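Local coordinates for protein microbial serine proteinases; subtilisin (Bacillus subtilis, PDB 2GKO) that probably hydrolyses peptide bonds in proteins as a cold-adapted, calcium-binding serine protease of the subtilisin family, at residues G198-A203 with F303-V308; S227-A232 with S252-G257. All coordinates share one frame; numbering follows the deposited sequence.

Contact 1 (G198-A203 with F303-V308); sequences GTYRVA and FGFAKV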
loop_
_atom_site.group_PDB
_atom_site.type_symbol
_atom_site.label_atom_id
_atom_site.label_comp_id
_atom_site.label_asym_id
_atom_site.label_seq_id
_atom_site.Cartn_x
_atom_site.Cartn_y
_atom_site.Cartn_z
ATOM N N GLY A 198 6.107 -5.640 23.695
ATOM C CA GLY A 198 7.267 -6.040 22.918
ATOM C C GLY A 198 7.211 -5.783 21.424
ATOM O O GLY A 198 8.184 -6.018 20.712
ATOM N N THR A 199 6.082 -5.285 20.937
ATOM C CA THR A 199 5.906 -5.110 19.498
ATOM C C THR A 199 5.396 -3.719 19.228
ATOM O O THR A 199 4.931 -3.025 20.129
ATOM C CB THR A 199 4.902 -6.156 18.889
ATOM O OG1 THR A 199 3.549 -5.800 19.221
ATOM C CG2 THR A 199 5.077 -7.577 19.473
ATOM N N TYR A 200 5.466 -3.304 17.967
ATOM C CA TYR A 200 4.733 -2.121 17.553
ATOM C C TYR A 200 3.244 -2.315 17.842
ATOM O O TYR A 200 2.725 -3.436 17.844
ATOM C CB TYR A 200 4.972 -1.846 16.069
ATOM C CG TYR A 200 6.339 -1.272 15.821
ATOM C CD1 TYR A 200 6.610 0.051 16.113
ATOM C CD2 TYR A 200 7.365 -2.062 15.327
ATOM C CE1 TYR A 200 7.854 0.590 15.893
ATOM C CE2 TYR A 200 8.617 -1.530 15.108
ATOM C CZ TYR A 200 8.865 -0.220 15.394
ATOM O OH TYR A 200 10.120 0.326 15.181
ATOM N N ARG A 201 2.558 -1.197 18.062
ATOM C CA ARG A 201 1.163 -1.216 18.478
ATOM C C ARG A 201 0.287 -0.815 17.283
ATOM O O ARG A 201 0.634 0.095 16.551
ATOM C CB ARG A 201 0.971 -0.232 19.615
ATOM C CG ARG A 201 -0.426 -0.167 20.177
ATOM C CD ARG A 201 -0.544 0.762 21.344
ATOM N NE ARG A 201 -1.857 0.680 21.983
ATOM C CZ ARG A 201 -2.938 1.350 21.609
ATOM N NH1 ARG A 201 -2.919 2.198 20.584
ATOM N NH2 ARG A 201 -4.066 1.141 22.263
ATOM N N VAL A 202 -0.836 -1.502 17.117
ATOM C CA VAL A 202 -1.826 -1.114 16.109
ATOM C C VAL A 202 -2.476 0.181 16.577
ATOM O O VAL A 202 -2.883 0.293 17.731
ATOM C CB VAL A 202 -2.925 -2.167 15.914
ATOM C CG1 VAL A 202 -3.891 -1.719 14.806
ATOM C CG2 VAL A 202 -2.327 -3.536 15.558
ATOM N N ALA A 203 -2.603 1.145 15.663
ATOM C CA ALA A 203 -3.278 2.382 15.972
ATOM C C ALA A 203 -4.769 2.145 16.195
ATOM O O ALA A 203 -5.374 1.361 15.503
ATOM C CB ALA A 203 -3.022 3.397 14.864
ATOM N N PHE A 303 -1.846 -11.285 10.535
ATOM C CA PHE A 303 -0.794 -12.272 10.850
ATOM C C PHE A 303 0.391 -11.648 11.569
ATOM O O PHE A 303 1.145 -12.340 12.270
ATOM C CB PHE A 303 -0.283 -12.947 9.578
ATOM C CG PHE A 303 -1.303 -13.758 8.809
ATOM C CD1 PHE A 303 -2.666 -13.796 9.140
ATOM C CD2 PHE A 303 -0.865 -14.521 7.730
ATOM C CE1 PHE A 303 -3.558 -14.519 8.399
ATOM C CE2 PHE A 303 -1.742 -15.247 6.991
ATOM C CZ PHE A 303 -3.094 -15.270 7.317
ATOM N N GLY A 304 0.572 -10.340 11.384
ATOM C CA GLY A 304 1.676 -9.597 11.957
ATOM C C GLY A 304 2.257 -8.545 11.035
ATOM O O GLY A 304 1.581 -8.049 10.135
ATOM N N PHE A 305 3.529 -8.236 11.251
ATOM C CA PHE A 305 4.220 -7.130 10.606
ATOM C C PHE A 305 5.336 -7.708 9.717
ATOM O O PHE A 305 6.424 -8.053 10.213
ATOM C CB PHE A 305 4.795 -6.226 11.712
ATOM C CG PHE A 305 5.577 -5.011 11.230
ATOM C CD1 PHE A 305 6.253 -4.213 12.142
ATOM C CD2 PHE A 305 5.624 -4.648 9.892
ATOM C CE1 PHE A 305 6.966 -3.107 11.745
ATOM C CE2 PHE A 305 6.345 -3.533 9.498
ATOM C CZ PHE A 305 6.997 -2.765 10.397
ATOM N N ALA A 306 5.053 -7.844 8.417
ATOM C CA ALA A 306 6.074 -8.298 7.467
ATOM C C ALA A 306 7.157 -7.239 7.336
ATOM O O ALA A 306 6.878 -6.055 7.139
ATOM C CB ALA A 306 5.473 -8.625 6.133
ATOM N N LYS A 307 8.415 -7.679 7.453
ATOM C CA LYS A 307 9.579 -6.833 7.374
ATOM C C LYS A 307 10.579 -7.335 6.317
ATOM O O LYS A 307 10.438 -8.422 5.764
ATOM C CB LYS A 307 10.276 -6.811 8.739
ATOM C CG LYS A 307 9.467 -6.193 9.876
ATOM C CD LYS A 307 10.304 -6.084 11.134
ATOM C CE LYS A 307 9.469 -5.967 12.403
ATOM N NZ LYS A 307 10.355 -5.858 13.621
ATOM N N VAL A 308 11.583 -6.510 6.079
ATOM C CA VAL A 308 12.712 -6.848 5.222
ATOM C C VAL A 308 13.565 -7.941 5.870
ATOM O O VAL A 308 14.046 -8.835 5.183
ATOM C CB VAL A 308 13.566 -5.596 4.988
ATOM C CG1 VAL A 308 14.898 -5.922 4.285
ATOM C CG2 VAL A 308 12.777 -4.574 4.167
#

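Contact 2 (S227-A232 with S252-G257); sequences SAPGAA and SPHAAG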
loop_
_atom_site.group_PDB
_atom_site.type_symbol
_atom_site.label_atom_id
_atom_site.label_comp_id
_atom_site.label_asym_id
_atom_site.label_seq_id
_atom_site.Cartn_x
_atom_site.Cartn_y
_atom_site.Cartn_z
ATOM N N SER A 227 0.207 -5.927 8.974
ATOM C CA SER A 227 0.320 -4.605 9.541
ATOM C C SER A 227 1.589 -3.897 9.057
ATOM O O SER A 227 2.614 -4.521 8.787
ATOM C CB SER A 227 0.323 -4.707 11.072
ATOM O OG SER A 227 -0.859 -5.328 11.550
ATOM N N ALA A 228 1.517 -2.588 8.923
ATOM C CA ALA A 228 2.683 -1.796 8.556
ATOM C C ALA A 228 2.553 -0.404 9.124
ATOM O O ALA A 228 1.482 -0.016 9.544
ATOM C CB ALA A 228 2.841 -1.737 7.042
ATOM N N PRO A 229 3.643 0.353 9.168
ATOM C CA PRO A 229 3.606 1.712 9.723
ATOM C C PRO A 229 2.597 2.637 9.034
ATOM O O PRO A 229 2.632 2.774 7.811
ATOM C CB PRO A 229 5.038 2.204 9.509
ATOM C CG PRO A 229 5.827 0.968 9.532
ATOM C CD PRO A 229 5.019 -0.024 8.764
ATOM N N GLY A 230 1.723 3.255 9.815
ATOM C CA GLY A 230 0.701 4.133 9.260
ATOM C C GLY A 230 0.394 5.415 9.998
ATOM O O GLY A 230 -0.305 6.261 9.438
ATOM N N ALA A 231 0.913 5.587 11.216
ATOM C CA ALA A 231 0.679 6.791 11.997
ATOM C C ALA A 231 1.910 7.696 11.948
ATOM O O ALA A 231 3.048 7.220 12.070
ATOM C CB ALA A 231 0.314 6.431 13.471
ATOM N N ALA A 232 1.686 8.989 11.762
ATOM C CA ALA A 232 2.739 9.999 11.734
ATOM C C ALA A 232 3.821 9.681 10.723
ATOM O O ALA A 232 5.018 9.678 11.059
ATOM C CB ALA A 232 3.314 10.178 13.114
ATOM N N SER A 252 -0.537 0.830 3.796
ATOM C CA SER A 252 -0.638 0.092 2.560
ATOM C C SER A 252 0.619 0.211 1.682
ATOM O O SER A 252 1.142 -0.818 1.276
ATOM C CB SER A 252 -1.923 0.499 1.809
ATOM O OG SER A 252 -2.149 -0.334 0.672
ATOM N N PRO A 253 1.099 1.412 1.366
ATOM C CA PRO A 253 2.292 1.506 0.507
ATOM C C PRO A 253 3.575 0.990 1.116
ATOM O O PRO A 253 4.450 0.635 0.357
ATOM C CB PRO A 253 2.408 2.991 0.214
ATOM C CG PRO A 253 1.683 3.660 1.310
ATOM C CD PRO A 253 0.551 2.749 1.636
ATOM N N HIS A 254 3.697 0.959 2.433
ATOM C CA HIS A 254 4.822 0.256 3.047
ATOM C C HIS A 254 4.810 -1.224 2.660
ATOM O O HIS A 254 5.820 -1.785 2.242
ATOM C CB HIS A 254 4.771 0.389 4.552
ATOM C CG HIS A 254 5.254 1.705 5.063
ATOM N ND1 HIS A 254 4.417 2.784 5.247
ATOM C CD2 HIS A 254 6.483 2.113 5.473
ATOM C CE1 HIS A 254 5.102 3.789 5.760
ATOM N NE2 HIS A 254 6.367 3.415 5.879
ATOM N N ALA A 255 3.647 -1.850 2.763
ATOM C CA ALA A 255 3.470 -3.222 2.328
ATOM C C ALA A 255 3.626 -3.398 0.827
ATOM O O ALA A 255 4.192 -4.377 0.389
ATOM C CB ALA A 255 2.127 -3.726 2.755
ATOM N N ALA A 256 3.117 -2.467 0.023
ATOM C CA ALA A 256 3.207 -2.610 -1.442
ATOM C C ALA A 256 4.670 -2.524 -1.866
ATOM O O ALA A 256 5.115 -3.269 -2.731
ATOM C CB ALA A 256 2.403 -1.533 -2.142
ATOM N N GLY A 257 5.400 -1.603 -1.263
ATOM C CA GLY A 257 6.837 -1.470 -1.456
ATOM C C GLY A 257 7.596 -2.721 -1.040
ATOM O O GLY A 257 8.466 -3.227 -1.779
#

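Contact 1 (G198-A203 with F303-V308)
The ring of Phe305 offers its edge to Tyr200, whose CD2 lies near the Phe305 plane and 3.8 Å from Phe305 CE1. One face of the same phenyl ring is covered from within its own segment, by Lys307 CG, which sits over the ring centre 4.0 Å above the plane. From the tyrosine side the approach is oblique: the two planes are turned by 76° and the centroids lie 5.9 Å apart. Besides CD2, Tyr200 CE2 also borders Phe305 CE1, at 4.1 Å, so one flank of the phenol ring does the touching. With the backbones well separated, CA to CA 8.6 Å for Tyr200 and Phe305, it is the two rings that meet across the gap. Both side chains leave the main chain toward the other segment, and Phe305 completes the reach by holding CG opposite its backbone N (chi1 179°), which carries the ring out to the strand. Next to the tyrosine, Thr199 OG1 donates to Tyr200 O at 2.9 Å, from above the carbonyl plane, and accepts from Leu288 N, tying the strand to the loop beyond helix 271-283. Leu191 of strand 186-192 touches both side chains, while Ala12 and Ile13 of helix 8-14 flank Tyr200 and Phe305 respectively. Here the irregular C-terminal run, which follows the last helix of the subtilisin alpha/beta fold, packs against strand 199-202, the antiparallel partner of strand 186-192 in the main sheet.

Contact 2 (S227-A232 with S252-G257)
Pro229 lies over one face of the His254 imidazole, its CB 4.1 Å from the ring centroid and 12° off the normal, a CH-pi contact. The two side chains cross at a slant: Pro229 CB borders the NE2 and CE1 end of the imidazole, whereas Pro229 CD sits 4.1 Å from His254 CG at the other end. Pro229 O comes within 3.1 Å of His254 ND1, but the angle is too poor for a hydrogen bond. Nearer the backbone, the methyl of Ala228 meets the His254 CB methylene at 3.8 Å, and the same methyl borders Ala255 N. His254 sets CG opposite its carbonyl carbon (chi1 -78°), which swings the imidazole back toward the start of its helix, where ND1 bonds to Met250 O. This bond helps to hold the ring's rotation, with one face turned to Pro229. Shortening this residue to alanine is likely to take away the ring face that Pro229 packs on and leave Met250 O without its side-chain donor. The first turns of helix 248-265 carry most of the Gly-Thr-Ser-Met-Ala-Ser-Pro-His signature of subtilases, which begins with residues lining the phenylmethanesulfonic acid pocket, among them Thr248, Ser249 and Met250. The helix crosses strand 227-229 nearly at right angles, at 106°, with the axes 7.1 Å apart. Further out, Ser252 OG bonds to Asn136 OD1, and Pro253 packs on Val75, Ser78 and Ala79 of helix 71-80. On the strand side, Ala228 is paired through its backbone with Ala189 and Leu191 of the parallel strand 186-192.

How the contacts relate
The centres of the two contacts lie about 10 Å apart, and strands 199-202 and 226-229, consecutive in the chain, flank strand 186-192 in the main sheet, one antiparallel and one parallel to it. Both segments of contact 2 fall between those of contact 1 in sequence. Contact 2 is deep, about 6 Å from the centre of the chain; contact 1 lies farther out, at about 15 Å. They touch directly: Gly304 O probably bonds to Ser227 N at 2.8 Å, and Phe305 CZ packs on Pro229 CD. The C-terminal run thus joins strand 199-202 to strand 226-229, which packs on helix 248-265, whose start lines the phenylmethanesulfonic acid pocket.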